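Local structure of alpha-1,2-mannosyltransferase (Ktr4), putative (Neosartorya fumigata, 7BOP) at residues A[233-238]-A[324-329]; A[297-302]-A[317-322]; A[112-117]-A[126-131]; A[182-187]-A[286-291]. The protein is probably a fungal mannosyltransferase of the GT-A clan and binds guanosine-5'-diphosphate and a manganese ion. All coordinates share one frame; numbering follows the deposited sequence.

Contact 1: A[233-238]-A[324-329]; sequences TLWPET and LGLFAD
Leu326, near the end of helix 316-327, sends both methyls toward the start of helix 234-244. Its CD1 presses on Thr238 CG2, with Leu326 CD1 and Thr238 CG2 3.4 Å apart, tighter than an ordinary methyl-methyl contact. Its CD2 approaches the indole of Trp235 obliquely and more loosely, Leu326 CD2 lying 4.4 Å from Trp235 CH2. Thr238 holds its methyl trans to the backbone N and its hydroxyl beside that N (chi1 -59°), a rotamer that puts CG2 on the leucine's side and OG1 back over its own helix. There Thr238 OG1 donates to Leu234 O at 2.8 Å, reaching that oxygen from above the carbonyl plane; the same oxygen also accepts Thr238 N. Tyr299 OH is a further partner of the hydroxyl, which is therefore satisfied although buried. Next along, Phe327 folds back to place Leu326 CB 3.6 Å above the plane of its ring, over the centre, and the helix ends at Ala328. Met255 and Leu258 touch both Trp235 and Leu326. Three helices, 234-244, 255-258 and 316-327, thus meet through Trp235, Thr238, Met255, Leu258 and Leu326 in a buried apolar cluster of the helical part of this GT-A-clan fold.

Contact 2: A[297-302]-A[317-322]; sequences DAYFNH and APVHSI
Tyr299 reaches with its side chain from helix 294-306 to Val319 and Ile322 of helix 316-327, filling a buried helix-helix interface in this GT-A-clan protein. Starting at the backbone, Tyr299 CB packs on Phe327 CE2, farther along helix 316-327, at 3.6 Å. CG stands trans to the backbone N (chi1 177°), which sends the ring toward helix 316-327. At the ring, CE2 is the first atom to meet segment 317-322: Val319 O lies in the ring plane at its edge, 3.7 Å from Tyr299 CE2, and Val319 CG1 is 4.2 Å from the same carbon. Val319 also touches Leu303 on helix 294-306 and Ser175 on helix 165-177, the helix on which Phe300 likewise rests through Arg172 and Ser175. One atom farther out, Tyr299 CZ meets Ile322 CG2 at 3.7 Å, the methyl coming in obliquely and the two side chains running roughly perpendicular. At the tip, the hydroxyl has Thr238 of helix 234-244 as its hydrogen-bond partner, which ties a third helix to the interface. Ile322 covers one side of the phenol oxygen: Tyr299 OH lies 3.2 Å from Ile322 CG2, Tyr299 OH 3.6 Å from Ile322 CB, and Tyr299 OH 3.9 Å from Ile322 CD1.

Contact 3: A[112-117]-A[126-131]; sequences EEFKKR and CYYEQV
Tyr128 is gripped by two neighbouring residues of helix 112-119. Lys115 has CG trans to its carbonyl carbon (chi1 -66°), which lays that methylene over one face of the phenol ring; Lys115 CG is 3.6 Å from the Tyr128 centroid and only 4° off the ring normal, a well-centred CH-pi contact. Phe114 meets the same ring at its rim: Phe114 CE1 and Tyr128 CE1 are 3.8 Å apart, each near the plane of the other ring, and the two aromatics touch edge to edge. The phenol oxygen ends beside the helix backbone, Tyr128 OH 3.0 Å from Lys115 O. In the next shell, Thr118 OG1 is hydrogen-bonded to Tyr128 OH and also to the carbonyl oxygens of Phe114 and Lys115, which fixes the hydroxyl against the helix. Phe114 is itself stacked on Phe110 and meets Phe104 edge-to-face. Past CG the lysine chain is extended, and Lys115 NZ forms a salt bridge with Glu112 OE2, its hydrogen bond weak at 3.5 Å. Strand 102-106, helix 112-119 and strand 126-130 form a beta-alpha-beta unit, and this contact seats its helix on its second strand. A methylene rather than the ammonium occupies the tyrosine face; the contact probably rests mainly on dispersion and CH-pi attraction, with NZ lying near Glu112.

Contact 4: A[182-187]-A[286-291]; sequences PALKNY and GDLDFF
With CG trans to its carbonyl carbon (chi1 -65°) and CD1 carried on away from CA (chi2 162°), Leu288 pushes its branched end into the bend made by Leu184 and Tyr187. Leu184 takes much the same shape, which brings Leu184 CD1 to 4.3 Å from Leu288 CD2. The other methyl makes the closer contacts: Leu288 CD1 lies 3.4 Å from Tyr187 O and 3.9 Å from Tyr187 CB, packing against the start of the tyrosine while the ring leads away from the contact, its hydroxyl bonded to a glycerol that probably comes from the crystallisation liquor. The bend is a type I beta turn from Leu184 to Tyr187, closed by Tyr187 N donating to Leu184 O at 3.0 Å. It leads into strand 189-192, which runs antiparallel to strand 284-287 in the mixed sheet of this GT-A-clan protein; Leu288 thus joins the entry of one strand to the exit of its neighbour. Ile103 and Phe105 of strand 102-106 touch Leu184 and extend the apolar surface. Where strand 284-287 gives way to helix 288-292, Asp287 is the N-cap: Asp287 OD1 accepts from Asp289 N at 2.9 Å, the N-H reaching it from above the carboxylate plane at a bent angle of 134°. Asp289 in turn makes salt bridges with Lys188 and Arg292. Arg292 also donates to two carbonyls of the turn, those of its first and last residues: NH2 to Leu184 O and NH1 to Tyr187 O.

Contacts 1 and 2 share helix 316-327 and have centres about 7 Å apart; Thr238 OG1 and Tyr299 OH, probably hydrogen-bonded at 2.7 Å, join them directly. Contact 4 borders both: Phe290 CE2 lies 3.6 Å from Leu324 CD2 of contact 1, and Phe291 CE1 is 3.9 Å from His320 CD2 of contact 2. Ala183 CB of contact 4 sits 3.5 Å from Glu129 CD of contact 3, which reaches the same sheet. Contact 3 is remote from contact 1, their centres about 35 Å apart across the chain. The bound guanosine-5'-diphosphate lies about 9 Å from the Phe114 side chain, about 13 Å from that of Val319 and about 14 Å from that of Leu184.

Contact 1: A[233-238]-A[324-329]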
loop_
_atom_site.group_PDB
_atom_site.type_symbol
_atom_site.label_atom_id
_atom_site.label_comp_id
_atom_site.label_asym_id
_atom_site.label_seq_id
_atom_site.Cartn_x
_atom_site.Cartn_y
_atom_site.Cartn_z
ATOM N N THR A 233 -16.933 -11.507 3.965
ATOM C CA THR A 233 -18.033 -10.529 4.101
ATOM C C THR A 233 -17.639 -9.068 3.843
ATOM O O THR A 233 -18.457 -8.165 4.040
ATOM C CB THR A 233 -18.755 -10.625 5.469
ATOM O OG1 THR A 233 -17.856 -10.303 6.537
ATOM C CG2 THR A 233 -19.333 -12.019 5.685
ATOM N N LEU A 234 -16.414 -8.828 3.376
ATOM C CA LEU A 234 -15.952 -7.453 3.138
ATOM C C LEU A 234 -16.810 -6.756 2.090
ATOM O O LEU A 234 -17.297 -5.650 2.326
ATOM C CB LEU A 234 -14.472 -7.429 2.729
ATOM C CG LEU A 234 -13.845 -6.060 2.444
ATOM C CD1 LEU A 234 -14.090 -5.089 3.599
ATOM C CD2 LEU A 234 -12.356 -6.242 2.191
ATOM N N TRP A 235 -17.028 -7.408 0.952
ATOM C CA TRP A 235 -17.845 -6.811 -0.106
ATOM C C TRP A 235 -19.327 -6.696 0.277
ATOM O O TRP A 235 -19.945 -5.644 0.033
ATOM C CB TRP A 235 -17.657 -7.530 -1.444
ATOM C CG TRP A 235 -18.267 -6.800 -2.605
ATOM C CD1 TRP A 235 -19.327 -7.199 -3.355
ATOM C CD2 TRP A 235 -17.867 -5.533 -3.124
ATOM N NE1 TRP A 235 -19.613 -6.267 -4.317
ATOM C CE2 TRP A 235 -18.734 -5.228 -4.195
ATOM C CE3 TRP A 235 -16.848 -4.628 -2.799
ATOM C CZ2 TRP A 235 -18.614 -4.058 -4.942
ATOM C CZ3 TRP A 235 -16.733 -3.469 -3.537
ATOM C CH2 TRP A 235 -17.610 -3.191 -4.597
ATOM N N PRO A 236 -19.906 -7.761 0.877
ATOM C CA PRO A 236 -21.257 -7.604 1.415
ATOM C C PRO A 236 -21.402 -6.407 2.372
ATOM O O PRO A 236 -22.358 -5.645 2.242
ATOM C CB PRO A 236 -21.496 -8.929 2.125
ATOM C CG PRO A 236 -20.781 -9.911 1.249
ATOM C CD PRO A 236 -19.531 -9.189 0.789
ATOM N N GLU A 237 -20.451 -6.231 3.285
ATOM C CA GLU A 237 -20.483 -5.092 4.215
ATOM C C GLU A 237 -20.299 -3.761 3.499
ATOM O O GLU A 237 -20.963 -2.772 3.830
ATOM C CB GLU A 237 -19.446 -5.250 5.329
ATOM C CG GLU A 237 -19.788 -6.330 6.347
ATOM C CD GLU A 237 -21.036 -6.037 7.176
ATOM O OE1 GLU A 237 -21.540 -4.880 7.153
ATOM O OE2 GLU A 237 -21.511 -6.970 7.865
ATOM N N THR A 238 -19.426 -3.742 2.496
ATOM C CA THR A 238 -19.234 -2.560 1.644
ATOM C C THR A 238 -20.539 -2.141 0.943
ATOM O O THR A 238 -20.903 -0.955 0.933
ATOM C CB THR A 238 -18.107 -2.818 0.615
ATOM O OG1 THR A 238 -16.883 -3.115 1.316
ATOM C CG2 THR A 238 -17.905 -1.622 -0.318
ATOM N N LEU A 324 -10.594 3.539 -2.230
ATOM C CA LEU A 324 -10.150 4.303 -3.401
ATOM C C LEU A 324 -11.066 4.078 -4.592
ATOM O O LEU A 324 -11.474 5.036 -5.262
ATOM C CB LEU A 324 -8.711 3.935 -3.796
ATOM C CG LEU A 324 -7.622 4.368 -2.801
ATOM C CD1 LEU A 324 -6.349 3.556 -3.002
ATOM C CD2 LEU A 324 -7.341 5.862 -2.937
ATOM N N GLY A 325 -11.382 2.811 -4.853
ATOM C CA GLY A 325 -12.207 2.442 -5.996
ATOM C C GLY A 325 -13.640 2.930 -5.954
ATOM O O GLY A 325 -14.269 3.038 -6.996
ATOM N N LEU A 326 -14.166 3.201 -4.762
ATOM C CA LEU A 326 -15.533 3.719 -4.604
ATOM C C LEU A 326 -15.612 5.229 -4.376
ATOM O O LEU A 326 -16.571 5.858 -4.818
ATOM C CB LEU A 326 -16.226 3.013 -3.441
ATOM C CG LEU A 326 -16.401 1.504 -3.598
ATOM C CD1 LEU A 326 -16.929 0.936 -2.302
ATOM C CD2 LEU A 326 -17.320 1.187 -4.761
ATOM N N PHE A 327 -14.620 5.797 -3.689
ATOM C CA PHE A 327 -14.695 7.180 -3.197
ATOM C C PHE A 327 -13.675 8.151 -3.799
ATOM O O PHE A 327 -13.876 9.361 -3.709
ATOM C CB PHE A 327 -14.614 7.179 -1.661
ATOM C CG PHE A 327 -15.520 6.156 -1.016
ATOM C CD1 PHE A 327 -16.880 6.108 -1.344
ATOM C CD2 PHE A 327 -15.017 5.216 -0.115
ATOM C CE1 PHE A 327 -17.710 5.152 -0.782
ATOM C CE2 PHE A 327 -15.849 4.258 0.452
ATOM C CZ PHE A 327 -17.195 4.231 0.124
ATOM N N ALA A 328 -12.610 7.645 -4.427
ATOM C CA ALA A 328 -11.643 8.504 -5.091
ATOM C C ALA A 328 -11.985 8.682 -6.562
ATOM O O ALA A 328 -12.844 7.988 -7.110
ATOM C CB ALA A 328 -10.233 7.945 -4.933
ATOM N N ASP A 329 -11.310 9.644 -7.177
ATOM C CA ASP A 329 -11.295 9.833 -8.614
ATOM C C ASP A 329 -10.202 8.921 -9.162
ATOM O O ASP A 329 -9.020 9.129 -8.876
ATOM C CB ASP A 329 -10.991 11.314 -8.886
ATOM C CG ASP A 329 -10.954 11.676 -10.351
ATOM O OD1 ASP A 329 -11.014 10.811 -11.256
ATOM O OD2 ASP A 329 -10.835 12.896 -10.600
#

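Contact 2: A[297-302]-A[317-322]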
loop_
_atom_site.group_PDB
_atom_site.type_symbol
_atom_site.label_atom_id
_atom_site.label_comp_id
_atom_site.label_asym_id
_atom_site.label_seq_id
_atom_site.Cartn_x
_atom_site.Cartn_y
_atom_site.Cartn_z
ATOM N N ASP A 297 -13.363 7.709 5.720
ATOM C CA ASP A 297 -13.344 7.470 7.148
ATOM C C ASP A 297 -14.666 6.894 7.655
ATOM O O ASP A 297 -14.656 6.083 8.568
ATOM C CB ASP A 297 -12.978 8.725 7.929
ATOM C CG ASP A 297 -12.529 8.413 9.332
ATOM O OD1 ASP A 297 -11.687 7.504 9.528
ATOM O OD2 ASP A 297 -13.025 9.077 10.252
ATOM N N ALA A 298 -15.793 7.311 7.075
ATOM C CA ALA A 298 -17.090 6.691 7.398
ATOM C C ALA A 298 -17.093 5.206 7.005
ATOM O O ALA A 298 -17.608 4.367 7.745
ATOM C CB ALA A 298 -18.232 7.423 6.710
ATOM N N TYR A 299 -16.504 4.897 5.849
ATOM C CA TYR A 299 -16.332 3.512 5.392
ATOM C C TYR A 299 -15.513 2.716 6.393
ATOM O O TYR A 299 -15.923 1.620 6.805
ATOM C CB TYR A 299 -15.693 3.481 3.999
ATOM C CG TYR A 299 -15.409 2.095 3.452
ATOM C CD1 TYR A 299 -16.436 1.163 3.299
ATOM C CD2 TYR A 299 -14.118 1.722 3.058
ATOM C CE1 TYR A 299 -16.183 -0.104 2.787
ATOM C CE2 TYR A 299 -13.862 0.453 2.540
ATOM C CZ TYR A 299 -14.893 -0.451 2.405
ATOM O OH TYR A 299 -14.652 -1.716 1.893
ATOM N N PHE A 300 -14.377 3.266 6.828
ATOM C CA PHE A 300 -13.572 2.574 7.818
ATOM C C PHE A 300 -14.376 2.291 9.092
ATOM O O PHE A 300 -14.360 1.174 9.599
ATOM C CB PHE A 300 -12.279 3.311 8.193
ATOM C CG PHE A 300 -11.661 2.759 9.434
ATOM C CD1 PHE A 300 -11.019 1.528 9.401
ATOM C CD2 PHE A 300 -11.833 3.395 10.661
ATOM C CE1 PHE A 300 -10.494 0.967 10.557
ATOM C CE2 PHE A 300 -11.309 2.838 11.825
ATOM C CZ PHE A 300 -10.640 1.622 11.770
ATOM N N ASN A 301 -15.064 3.308 9.614
ATOM C CA ASN A 301 -15.822 3.131 10.852
ATOM C C ASN A 301 -16.928 2.097 10.719
ATOM O O ASN A 301 -17.158 1.339 11.656
ATOM C CB ASN A 301 -16.380 4.455 11.372
ATOM C CG ASN A 301 -15.296 5.351 11.929
ATOM O OD1 ASN A 301 -14.403 4.891 12.637
ATOM N ND2 ASN A 301 -15.370 6.631 11.618
ATOM N N HIS A 302 -17.591 2.064 9.566
ATOM C CA HIS A 302 -18.556 1.010 9.267
ATOM C C HIS A 302 -17.918 -0.388 9.368
ATOM O O HIS A 302 -18.444 -1.287 10.042
ATOM C CB HIS A 302 -19.135 1.211 7.869
ATOM C CG HIS A 302 -20.118 0.161 7.473
ATOM N ND1 HIS A 302 -19.741 -1.036 6.900
ATOM C CD2 HIS A 302 -21.461 0.113 7.594
ATOM C CE1 HIS A 302 -20.814 -1.773 6.683
ATOM N NE2 HIS A 302 -21.873 -1.097 7.088
ATOM N N ALA A 317 -4.833 -3.573 2.545
ATOM C CA ALA A 317 -4.729 -3.432 1.087
ATOM C C ALA A 317 -6.115 -3.496 0.396
ATOM O O ALA A 317 -6.486 -2.553 -0.315
ATOM C CB ALA A 317 -3.745 -4.438 0.514
ATOM N N PRO A 318 -6.889 -4.583 0.613
ATOM C CA PRO A 318 -8.234 -4.584 0.021
ATOM C C PRO A 318 -9.122 -3.438 0.527
ATOM O O PRO A 318 -9.852 -2.857 -0.258
ATOM C CB PRO A 318 -8.801 -5.963 0.403
ATOM C CG PRO A 318 -7.915 -6.493 1.460
ATOM C CD PRO A 318 -6.570 -5.888 1.221
ATOM N N VAL A 319 -9.025 -3.096 1.807
ATOM C CA VAL A 319 -9.810 -1.991 2.369
ATOM C C VAL A 319 -9.447 -0.630 1.741
ATOM O O VAL A 319 -10.338 0.126 1.330
ATOM C CB VAL A 319 -9.728 -1.970 3.917
ATOM C CG1 VAL A 319 -10.373 -0.710 4.490
ATOM C CG2 VAL A 319 -10.402 -3.214 4.498
ATOM N N HIS A 320 -8.157 -0.319 1.655
ATOM C CA HIS A 320 -7.707 0.862 0.889
ATOM C C HIS A 320 -8.168 0.833 -0.558
ATOM O O HIS A 320 -8.665 1.841 -1.082
ATOM C CB HIS A 320 -6.182 0.984 0.925
ATOM C CG HIS A 320 -5.651 1.444 2.245
ATOM N ND1 HIS A 320 -4.318 1.715 2.452
ATOM C CD2 HIS A 320 -6.274 1.697 3.420
ATOM C CE1 HIS A 320 -4.136 2.097 3.702
ATOM N NE2 HIS A 320 -5.308 2.093 4.315
ATOM N N SER A 321 -7.998 -0.326 -1.202
ATOM C CA SER A 321 -8.315 -0.468 -2.618
ATOM C C SER A 321 -9.789 -0.263 -2.905
ATOM O O SER A 321 -10.146 0.417 -3.874
ATOM C CB SER A 321 -7.870 -1.838 -3.132
ATOM O OG SER A 321 -6.479 -2.017 -2.921
ATOM N N ILE A 322 -10.643 -0.852 -2.071
ATOM C CA ILE A 322 -12.089 -0.659 -2.205
ATOM C C ILE A 322 -12.452 0.811 -1.925
ATOM O O ILE A 322 -13.228 1.414 -2.667
ATOM C CB ILE A 322 -12.876 -1.609 -1.285
ATOM C CG1 ILE A 322 -12.777 -3.054 -1.806
ATOM C CG2 ILE A 322 -14.332 -1.201 -1.205
ATOM C CD1 ILE A 322 -13.144 -4.102 -0.782
#

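Contact 3: A[112-117]-A[126-131]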
loop_
_atom_site.group_PDB
_atom_site.type_symbol
_atom_site.label_atom_id
_atom_site.label_comp_id
_atom_site.label_asym_id
_atom_site.label_seq_id
_atom_site.Cartn_x
_atom_site.Cartn_y
_atom_site.Cartn_z
ATOM N N GLU A 112 16.960 2.307 22.056
ATOM C CA GLU A 112 18.009 3.264 21.711
ATOM C C GLU A 112 18.864 2.773 20.541
ATOM O O GLU A 112 19.289 3.579 19.720
ATOM C CB GLU A 112 18.887 3.594 22.931
ATOM C CG GLU A 112 18.141 4.331 24.037
ATOM C CD GLU A 112 17.534 5.648 23.568
ATOM O OE1 GLU A 112 18.243 6.424 22.892
ATOM O OE2 GLU A 112 16.345 5.904 23.861
ATOM N N GLU A 113 19.101 1.464 20.460
ATOM C CA GLU A 113 19.804 0.870 19.315
ATOM C C GLU A 113 19.045 1.135 17.988
ATOM O O GLU A 113 19.658 1.483 16.980
ATOM C CB GLU A 113 19.991 -0.638 19.525
ATOM C CG GLU A 113 20.918 -1.333 18.521
ATOM C CD GLU A 113 20.757 -2.857 18.485
ATOM O OE1 GLU A 113 21.364 -3.499 17.602
ATOM O OE2 GLU A 113 20.023 -3.434 19.324
ATOM N N PHE A 114 17.724 0.965 18.008
ATOM C CA PHE A 114 16.875 1.242 16.837
ATOM C C PHE A 114 17.037 2.696 16.380
ATOM O O PHE A 114 17.245 2.963 15.197
ATOM C CB PHE A 114 15.399 0.946 17.153
ATOM C CG PHE A 114 14.473 1.124 15.970
ATOM C CD1 PHE A 114 13.987 2.387 15.622
ATOM C CD2 PHE A 114 14.076 0.025 15.209
ATOM C CE1 PHE A 114 13.134 2.550 14.535
ATOM C CE2 PHE A 114 13.229 0.185 14.122
ATOM C CZ PHE A 114 12.758 1.443 13.787
ATOM N N LYS A 115 16.952 3.627 17.327
ATOM C CA LYS A 115 17.064 5.050 17.007
ATOM C C LYS A 115 18.427 5.410 16.421
ATOM O O LYS A 115 18.498 6.158 15.447
ATOM C CB LYS A 115 16.785 5.918 18.234
ATOM C CG LYS A 115 15.362 5.820 18.738
ATOM C CD LYS A 115 15.206 6.488 20.088
ATOM C CE LYS A 115 13.823 6.234 20.644
ATOM N NZ LYS A 115 13.636 6.937 21.936
ATOM N N LYS A 116 19.496 4.875 17.005
ATOM C CA LYS A 116 20.856 5.183 16.551
ATOM C C LYS A 116 21.129 4.618 15.154
ATOM O O LYS A 116 21.653 5.314 14.287
ATOM C CB LYS A 116 21.896 4.649 17.553
ATOM C CG LYS A 116 23.347 4.683 17.075
ATOM C CD LYS A 116 24.311 4.159 18.138
ATOM C CE LYS A 116 24.631 5.206 19.198
ATOM N NZ LYS A 116 25.419 6.355 18.661
ATOM N N ARG A 117 20.784 3.350 14.957
ATOM C CA ARG A 117 21.036 2.668 13.694
ATOM C C ARG A 117 20.235 3.280 12.531
ATOM O O ARG A 117 20.767 3.436 11.442
ATOM C CB ARG A 117 20.724 1.178 13.825
ATOM C CG ARG A 117 21.657 0.415 14.760
ATOM C CD ARG A 117 23.033 0.220 14.171
ATOM N NE ARG A 117 22.996 -0.276 12.795
ATOM C CZ ARG A 117 22.688 -1.520 12.429
ATOM N NH1 ARG A 117 22.360 -2.456 13.324
ATOM N NH2 ARG A 117 22.697 -1.828 11.137
ATOM N N CYS A 126 14.821 11.921 11.655
ATOM C CA CYS A 126 14.055 10.736 12.000
ATOM C C CYS A 126 13.223 11.008 13.236
ATOM O O CYS A 126 13.717 11.615 14.184
ATOM C CB CYS A 126 14.976 9.565 12.305
ATOM S SG CYS A 126 15.807 8.895 10.865
ATOM N N TYR A 127 11.982 10.529 13.235
ATOM C CA TYR A 127 11.083 10.629 14.378
ATOM C C TYR A 127 10.606 9.240 14.778
ATOM O O TYR A 127 10.475 8.333 13.930
ATOM C CB TYR A 127 9.894 11.527 14.048
ATOM C CG TYR A 127 10.316 12.913 13.627
ATOM C CD1 TYR A 127 10.473 13.942 14.569
ATOM C CD2 TYR A 127 10.583 13.198 12.291
ATOM C CE1 TYR A 127 10.866 15.216 14.176
ATOM C CE2 TYR A 127 10.986 14.464 11.893
ATOM C CZ TYR A 127 11.127 15.467 12.838
ATOM O OH TYR A 127 11.524 16.711 12.422
ATOM N N TYR A 128 10.351 9.082 16.075
ATOM C CA TYR A 128 10.081 7.783 16.684
ATOM C C TYR A 128 8.813 7.903 17.498
ATOM O O TYR A 128 8.796 8.584 18.520
ATOM C CB TYR A 128 11.275 7.357 17.539
ATOM C CG TYR A 128 12.542 7.333 16.724
ATOM C CD1 TYR A 128 12.860 6.228 15.928
ATOM C CD2 TYR A 128 13.399 8.439 16.696
ATOM C CE1 TYR A 128 14.006 6.219 15.143
ATOM C CE2 TYR A 128 14.548 8.438 15.915
ATOM C CZ TYR A 128 14.851 7.326 15.141
ATOM O OH TYR A 128 15.988 7.313 14.375
ATOM N N GLU A 129 7.739 7.283 17.010
ATOM C CA GLU A 129 6.404 7.475 17.568
ATOM C C GLU A 129 5.829 6.161 18.058
ATOM O O GLU A 129 6.102 5.090 17.492
ATOM C CB GLU A 129 5.463 8.056 16.515
ATOM C CG GLU A 129 5.896 9.395 15.954
ATOM C CD GLU A 129 5.822 10.527 16.956
ATOM O OE1 GLU A 129 5.032 10.457 17.915
ATOM O OE2 GLU A 129 6.543 11.514 16.749
ATOM N N GLN A 130 5.027 6.247 19.112
ATOM C CA GLN A 130 4.314 5.095 19.617
ATOM C C GLN A 130 2.864 5.212 19.210
ATOM O O GLN A 130 2.294 6.304 19.243
ATOM C CB GLN A 130 4.432 4.988 21.134
ATOM C CG GLN A 130 4.064 3.609 21.650
ATOM C CD GLN A 130 4.305 3.445 23.139
ATOM O OE1 GLN A 130 4.548 4.418 23.841
ATOM N NE2 GLN A 130 4.229 2.207 23.624
ATOM N N VAL A 131 2.268 4.088 18.830
ATOM C CA VAL A 131 0.845 4.057 18.507
ATOM C C VAL A 131 0.060 4.103 19.821
ATOM O O VAL A 131 0.319 3.296 20.690
ATOM C CB VAL A 131 0.467 2.774 17.734
ATOM C CG1 VAL A 131 -1.039 2.719 17.495
ATOM C CG2 VAL A 131 1.231 2.714 16.409
#

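Contact 4: A[182-187]-A[286-291]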
loop_
_atom_site.group_PDB
_atom_site.type_symbol
_atom_site.label_atom_id
_atom_site.label_comp_id
_atom_site.label_asym_id
_atom_site.label_seq_id
_atom_site.Cartn_x
_atom_site.Cartn_y
_atom_site.Cartn_z
ATOM N N PRO A 182 -1.297 11.753 15.952
ATOM C CA PRO A 182 -0.926 13.181 16.118
ATOM C C PRO A 182 0.337 13.638 15.366
ATOM O O PRO A 182 0.366 14.724 14.808
ATOM C CB PRO A 182 -0.716 13.309 17.639
ATOM C CG PRO A 182 -1.630 12.285 18.221
ATOM C CD PRO A 182 -1.622 11.124 17.251
ATOM N N ALA A 183 1.374 12.817 15.396
ATOM C CA ALA A 183 2.598 13.010 14.603
ATOM C C ALA A 183 2.411 13.374 13.126
ATOM O O ALA A 183 3.266 14.072 12.560
ATOM C CB ALA A 183 3.498 11.793 14.722
ATOM N N LEU A 184 1.318 12.920 12.508
ATOM C CA LEU A 184 1.045 13.219 11.103
ATOM C C LEU A 184 0.060 14.363 10.866
ATOM O O LEU A 184 -0.275 14.649 9.715
ATOM C CB LEU A 184 0.546 11.952 10.387
ATOM C CG LEU A 184 1.537 10.794 10.320
ATOM C CD1 LEU A 184 0.925 9.638 9.529
ATOM C CD2 LEU A 184 2.855 11.226 9.691
ATOM N N LYS A 185 -0.378 15.040 11.925
ATOM C CA LYS A 185 -1.414 16.074 11.807
ATOM C C LYS A 185 -1.082 17.168 10.782
ATOM O O LYS A 185 -1.950 17.582 10.014
ATOM C CB LYS A 185 -1.688 16.717 13.173
ATOM C CG LYS A 185 -2.929 17.593 13.199
ATOM C CD LYS A 185 -2.977 18.447 14.454
ATOM C CE LYS A 185 -4.152 19.418 14.426
ATOM N NZ LYS A 185 -3.851 20.639 15.226
ATOM N N ASN A 186 0.164 17.636 10.761
ATOM C CA ASN A 186 0.557 18.694 9.820
ATOM C C ASN A 186 1.099 18.198 8.472
ATOM O O ASN A 186 1.561 18.996 7.663
ATOM C CB ASN A 186 1.551 19.645 10.498
ATOM C CG ASN A 186 0.955 20.312 11.733
ATOM O OD1 ASN A 186 -0.211 20.715 11.734
ATOM N ND2 ASN A 186 1.747 20.409 12.793
ATOM N N TYR A 187 0.995 16.892 8.218
ATOM C CA TYR A 187 1.425 16.290 6.959
ATOM C C TYR A 187 0.228 16.010 6.072
ATOM O O TYR A 187 -0.849 15.711 6.568
ATOM C CB TYR A 187 2.177 14.992 7.250
ATOM C CG TYR A 187 3.517 15.234 7.880
ATOM C CD1 TYR A 187 3.655 15.388 9.261
ATOM C CD2 TYR A 187 4.657 15.340 7.096
ATOM C CE1 TYR A 187 4.900 15.623 9.839
ATOM C CE2 TYR A 187 5.902 15.574 7.658
ATOM C CZ TYR A 187 6.015 15.718 9.027
ATOM O OH TYR A 187 7.256 15.942 9.559
ATOM N N GLY A 286 0.580 8.212 -0.711
ATOM C CA GLY A 286 -0.815 8.618 -0.619
ATOM C C GLY A 286 -1.079 9.980 -0.020
ATOM O O GLY A 286 -0.233 10.542 0.672
ATOM N N ASP A 287 -2.282 10.468 -0.292
ATOM C CA ASP A 287 -2.820 11.711 0.258
ATOM C C ASP A 287 -3.585 11.371 1.536
ATOM O O ASP A 287 -4.689 10.808 1.486
ATOM C CB ASP A 287 -3.736 12.342 -0.806
ATOM C CG ASP A 287 -4.326 13.686 -0.388
ATOM O OD1 ASP A 287 -4.235 14.077 0.792
ATOM O OD2 ASP A 287 -4.899 14.345 -1.276
ATOM N N LEU A 288 -2.990 11.697 2.681
ATOM C CA LEU A 288 -3.617 11.499 3.987
ATOM C C LEU A 288 -5.003 12.123 4.077
ATOM O O LEU A 288 -5.867 11.565 4.746
ATOM C CB LEU A 288 -2.752 12.074 5.120
ATOM C CG LEU A 288 -1.394 11.410 5.341
ATOM C CD1 LEU A 288 -0.457 12.309 6.157
ATOM C CD2 LEU A 288 -1.563 10.054 6.000
ATOM N N ASP A 289 -5.222 13.262 3.413
ATOM C CA ASP A 289 -6.528 13.919 3.470
ATOM C C ASP A 289 -7.641 13.172 2.729
ATOM O O ASP A 289 -8.807 13.416 3.005
ATOM C CB ASP A 289 -6.448 15.366 2.987
ATOM C CG ASP A 289 -5.601 16.240 3.903
ATOM O OD1 ASP A 289 -5.425 15.901 5.088
ATOM O OD2 ASP A 289 -5.111 17.265 3.419
ATOM N N PHE A 290 -7.300 12.264 1.810
ATOM C CA PHE A 290 -8.317 11.362 1.261
ATOM C C PHE A 290 -8.875 10.467 2.356
ATOM O O PHE A 290 -10.078 10.397 2.549
ATOM C CB PHE A 290 -7.776 10.475 0.136
ATOM C CG PHE A 290 -8.723 9.383 -0.246
ATOM C CD1 PHE A 290 -9.903 9.689 -0.921
ATOM C CD2 PHE A 290 -8.474 8.061 0.119
ATOM C CE1 PHE A 290 -10.812 8.687 -1.248
ATOM C CE2 PHE A 290 -9.374 7.057 -0.204
ATOM C CZ PHE A 290 -10.540 7.371 -0.895
ATOM N N PHE A 291 -7.982 9.798 3.076
ATOM C CA PHE A 291 -8.364 8.841 4.103
ATOM C C PHE A 291 -9.015 9.517 5.306
ATOM O O PHE A 291 -9.900 8.942 5.935
ATOM C CB PHE A 291 -7.157 7.999 4.532
ATOM C CG PHE A 291 -6.576 7.175 3.418
ATOM C CD1 PHE A 291 -7.213 6.006 2.997
ATOM C CD2 PHE A 291 -5.414 7.574 2.762
ATOM C CE1 PHE A 291 -6.689 5.239 1.955
ATOM C CE2 PHE A 291 -4.889 6.820 1.712
ATOM C CZ PHE A 291 -5.532 5.644 1.309
#